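Local coordinates for twin-arginine translocation pathway signal protein (Burkholderia phytofirmans, PDB 2RJO), which probably serves as a periplasmic sugar-binding protein, holding beta-D-galactopyranose in the cleft between its two lobes, at residues L15-Y20 with A203-M208. Numbering follows the deposited sequence.
Sequences LTNPYY and AANDDM. With GAL (beta-D-galactopyranose), chain B; SO4 (sulfate ion), chain D.
In the sugar-binding cleft of this periplasmic binding protein two helix N-termini meet from the two lobes, N17 and P18 at the start of helix 18-34 in one lobe facing N205 and D207 at the start of helix 206-218 in the other. Both asparagines are N-caps and share a division of labour: the side-chain oxygen caps its own helix while the nitrogen is turned to the cleft. N17 OD1 accepts from Y19 N at 2.7 Å, and N205 OD1 from M208 N at 3.1 Å, each donor lying above the carbonyl plane. The two ND2 atoms approach to 3.5 Å and converge on galactose O2. N205 ND2 donates to GAL O2 at 3.1 Å in a fairly straight bond (160°), whereas the bond from N17 ND2 is weak, and its shorter partner, at 2.6 Å, is O4 of a sulfate, probably from the crystallisation liquor and also held by R13. With CG of N17 anti to its backbone N (chi1 -179°), the amide extends alongside D207, its plane stacked within 16° of the carboxylate and running the opposite way. P18 CD packs on D207 OD1, and D207 OD2 is held within its own lobe by S180 N. Y19 lays a ring face under the sugar, GAL C3 standing 4.2 Å above its centre, and Y20 lies with one face against Y19 CD2. R13, D70, R154 and D231 also hydrogen-bond to galactose. Direct contact between the segments is slight, 142 Å² in all, and water supplements it: one water joins T16 OG1 to D207 OD2, and a second donates to N17 OD1 at 2.6 Å while accepting weakly from D207 N.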
ATOM      1  N   LEU A  15      -4.067  11.016  -5.875  1.00 31.06           N
ATOM      2  CA  LEU A  15      -5.187  10.438  -6.626  1.00 31.43           C
ATOM      3  C   LEU A  15      -4.725   9.933  -7.989  1.00 31.26           C
ATOM      4  O   LEU A  15      -5.511   9.356  -8.743  1.00 32.64           O
ATOM      5  CB  LEU A  15      -6.296  11.477  -6.858  1.00 31.09           C
ATOM      6  CG  LEU A  15      -7.475  11.643  -5.889  1.00 32.62           C
ATOM      7  CD1 LEU A  15      -8.087  10.275  -5.601  1.00 34.45           C
ATOM      8  CD2 LEU A  15      -7.022  12.309  -4.609  1.00 32.53           C
ATOM      9  N   THR A  16      -3.453  10.142  -8.312  1.00 31.24           N
ATOM     10  CA  THR A  16      -2.944   9.716  -9.613  1.00 30.20           C
ATOM     11  C   THR A  16      -2.583   8.233  -9.660  1.00 28.89           C
ATOM     12  O   THR A  16      -2.516   7.649 -10.736  1.00 28.96           O
ATOM     13  CB  THR A  16      -1.724  10.580 -10.056  1.00 31.57           C
ATOM     14  OG1 THR A  16      -1.042   9.923 -11.134  1.00 34.84           O
ATOM     15  CG2 THR A  16      -0.755  10.802  -8.914  1.00 30.66           C
ATOM     16  N   ASN A  17      -2.365   7.633  -8.488  1.00 27.75           N
ATOM     17  CA  ASN A  17      -2.034   6.210  -8.359  1.00 25.34           C
ATOM     18  C   ASN A  17      -3.341   5.461  -8.143  1.00 24.34           C
ATOM     19  O   ASN A  17      -4.016   5.675  -7.135  1.00 24.91           O
ATOM     20  CB  ASN A  17      -1.123   5.995  -7.141  1.00 25.15           C
ATOM     21  CG  ASN A  17      -0.717   4.529  -6.944  1.00 26.15           C
ATOM     22  OD1 ASN A  17      -1.418   3.612  -7.368  1.00 25.72           O
ATOM     23  ND2 ASN A  17       0.412   4.313  -6.280  1.00 24.48           N
ATOM     24  N   PRO A  18      -3.713   4.564  -9.069  1.00 24.02           N
ATOM     25  CA  PRO A  18      -4.968   3.817  -8.910  1.00 23.17           C
ATOM     26  C   PRO A  18      -5.113   3.126  -7.552  1.00 22.89           C
ATOM     27  O   PRO A  18      -6.226   2.851  -7.091  1.00 22.44           O
ATOM     28  CB  PRO A  18      -4.955   2.846 -10.094  1.00 23.03           C
ATOM     29  CG  PRO A  18      -3.492   2.711 -10.442  1.00 26.20           C
ATOM     30  CD  PRO A  18      -2.973   4.112 -10.260  1.00 25.94           C
ATOM     31  N   TYR A  19      -3.988   2.851  -6.906  1.00 22.49           N
ATOM     32  CA  TYR A  19      -4.027   2.229  -5.589  1.00 21.58           C
ATOM     33  C   TYR A  19      -4.866   3.115  -4.664  1.00 18.87           C
ATOM     34  O   TYR A  19      -5.771   2.638  -3.986  1.00 20.35           O
ATOM     35  CB  TYR A  19      -2.609   2.088  -5.018  1.00 22.07           C
ATOM     36  CG  TYR A  19      -2.603   1.724  -3.555  1.00 23.13           C
ATOM     37  CD1 TYR A  19      -2.756   0.402  -3.140  1.00 23.03           C
ATOM     38  CD2 TYR A  19      -2.503   2.713  -2.580  1.00 22.92           C
ATOM     39  CE1 TYR A  19      -2.811   0.073  -1.776  1.00 24.47           C
ATOM     40  CE2 TYR A  19      -2.561   2.401  -1.221  1.00 24.29           C
ATOM     41  CZ  TYR A  19      -2.714   1.084  -0.822  1.00 23.79           C
ATOM     42  OH  TYR A  19      -2.771   0.791   0.525  1.00 21.71           O
ATOM     43  N   TYR A  20      -4.552   4.405  -4.652  1.00 17.46           N
ATOM     44  CA  TYR A  20      -5.243   5.376  -3.817  1.00 17.65           C
ATOM     45  C   TYR A  20      -6.622   5.751  -4.335  1.00 18.12           C
ATOM     46  O   TYR A  20      -7.462   6.233  -3.570  1.00 18.36           O
ATOM     47  CB  TYR A  20      -4.382   6.636  -3.656  1.00 16.39           C
ATOM     48  CG  TYR A  20      -3.205   6.427  -2.732  1.00 17.46           C
ATOM     49  CD1 TYR A  20      -1.901   6.682  -3.154  1.00 18.29           C
ATOM     50  CD2 TYR A  20      -3.394   5.964  -1.428  1.00 17.09           C
ATOM     51  CE1 TYR A  20      -0.808   6.479  -2.296  1.00 16.90           C
ATOM     52  CE2 TYR A  20      -2.310   5.759  -0.565  1.00 17.56           C
ATOM     53  CZ  TYR A  20      -1.021   6.020  -1.008  1.00 16.71           C
ATOM     54  OH  TYR A  20       0.050   5.820  -0.165  1.00 18.59           O
ATOM     55  N   ALA A 203       9.166  -4.520  -9.750  1.00 22.61           N
ATOM     56  CA  ALA A 203       8.706  -3.204  -9.302  1.00 20.94           C
ATOM     57  C   ALA A 203       8.064  -3.306  -7.912  1.00 20.73           C
ATOM     58  O   ALA A 203       7.288  -4.235  -7.641  1.00 19.79           O
ATOM     59  CB  ALA A 203       7.708  -2.625 -10.295  1.00 23.65           C
ATOM     60  N   ALA A 204       8.391  -2.355  -7.035  1.00 18.11           N
ATOM     61  CA  ALA A 204       7.863  -2.355  -5.671  1.00 18.04           C
ATOM     62  C   ALA A 204       6.345  -2.125  -5.572  1.00 17.25           C
ATOM     63  O   ALA A 204       5.768  -2.329  -4.508  1.00 19.72           O
ATOM     64  CB  ALA A 204       8.617  -1.332  -4.813  1.00 15.95           C
ATOM     65  N   ASN A 205       5.714  -1.675  -6.656  1.00 18.38           N
ATOM     66  CA  ASN A 205       4.255  -1.482  -6.686  1.00 19.84           C
ATOM     67  C   ASN A 205       3.774  -1.485  -8.137  1.00 20.17           C
ATOM     68  O   ASN A 205       4.592  -1.456  -9.053  1.00 21.25           O
ATOM     69  CB  ASN A 205       3.844  -0.195  -5.940  1.00 19.48           C
ATOM     70  CG  ASN A 205       3.983   1.060  -6.781  1.00 20.48           C
ATOM     71  OD1 ASN A 205       4.911   1.194  -7.570  1.00 21.86           O
ATOM     72  ND2 ASN A 205       3.071   2.004  -6.587  1.00 15.35           N
ATOM     73  N   ASP A 206       2.462  -1.559  -8.355  1.00 20.90           N
ATOM     74  CA  ASP A 206       1.930  -1.590  -9.718  1.00 20.79           C
ATOM     75  C   ASP A 206       2.188  -0.349 -10.564  1.00 20.73           C
ATOM     76  O   ASP A 206       2.505  -0.461 -11.746  1.00 18.32           O
ATOM     77  CB  ASP A 206       0.417  -1.853  -9.718  1.00 21.51           C
ATOM     78  CG  ASP A 206       0.071  -3.279  -9.339  1.00 22.97           C
ATOM     79  OD1 ASP A 206       1.001  -4.100  -9.205  1.00 25.21           O
ATOM     80  OD2 ASP A 206      -1.130  -3.579  -9.178  1.00 22.61           O
ATOM     81  N   ASP A 207       2.038   0.831  -9.968  1.00 20.48           N
ATOM     82  CA  ASP A 207       2.239   2.064 -10.710  1.00 20.14           C
ATOM     83  C   ASP A 207       3.613   2.095 -11.379  1.00 18.83           C
ATOM     84  O   ASP A 207       3.712   2.425 -12.555  1.00 18.12           O
ATOM     85  CB  ASP A 207       2.067   3.279  -9.794  1.00 21.24           C
ATOM     86  CG  ASP A 207       1.538   4.495 -10.536  1.00 25.04           C
ATOM     87  OD1 ASP A 207       0.481   4.378 -11.194  1.00 28.78           O
ATOM     88  OD2 ASP A 207       2.164   5.580 -10.468  1.00 27.95           O
HETATM   89  N   MSE A 208       4.661   1.734 -10.639  1.00 19.67           N
HETATM   90  CA  MSE A 208       6.014   1.733 -11.192  1.00 18.68           C
HETATM   91  C   MSE A 208       6.161   0.642 -12.261  1.00 19.27           C
HETATM   92  O   MSE A 208       6.879   0.818 -13.241  1.00 22.03           O
HETATM   93  CB  MSE A 208       7.071   1.545 -10.081  1.00 17.19           C
HETATM   94  CG  MSE A 208       7.098   2.654  -9.011  1.00 14.56           C
HETATM   95 SE   MSE A 208       8.612   2.735  -7.982  1.00 10.85          SE
HETATM   96  CE  MSE A 208       8.500   1.209  -7.096  1.00 13.37           C
TER
HETATM   97  C1  GAL B 368       1.720   3.588  -2.446  1.00 19.20           C
HETATM   98  C2  GAL B 368       1.964   2.130  -2.899  1.00 17.63           C
HETATM   99  C3  GAL B 368       1.504   1.178  -1.773  1.00 19.02           C
HETATM  100  C4  GAL B 368       2.309   1.494  -0.501  1.00 18.98           C
HETATM  101  C5  GAL B 368       2.027   2.981  -0.145  1.00 20.12           C
HETATM  102  C6  GAL B 368       2.811   3.335   1.101  1.00 18.74           C
HETATM  103  O1  GAL B 368       2.164   4.480  -3.484  1.00 17.94           O
HETATM  104  O2  GAL B 368       1.209   1.863  -4.080  1.00 18.75           O
HETATM  105  O3  GAL B 368       1.742  -0.177  -2.148  1.00 16.35           O
HETATM  106  O4  GAL B 368       3.698   1.325  -0.780  1.00 18.39           O
HETATM  107  O5  GAL B 368       2.469   3.865  -1.229  1.00 19.35           O
HETATM  108  O6  GAL B 368       2.537   4.687   1.413  1.00 16.32           O
HETATM  109  S   SO4 D 370       1.834   7.662  -4.867  1.00 51.32           S
HETATM  110  O1  SO4 D 370       1.058   8.914  -4.669  1.00 52.20           O
HETATM  111  O2  SO4 D 370       2.760   7.441  -3.734  1.00 50.77           O
HETATM  112  O3  SO4 D 370       2.575   7.730  -6.151  1.00 52.64           O
HETATM  113  O4  SO4 D 370       0.886   6.529  -4.912  1.00 54.11           O
HETATM  114  O   HOH W   1       1.245   8.050 -10.505  1.00 32.17           O
HETATM  115  O   HOH W   2      -0.096   1.379  -7.880  1.00 17.61           O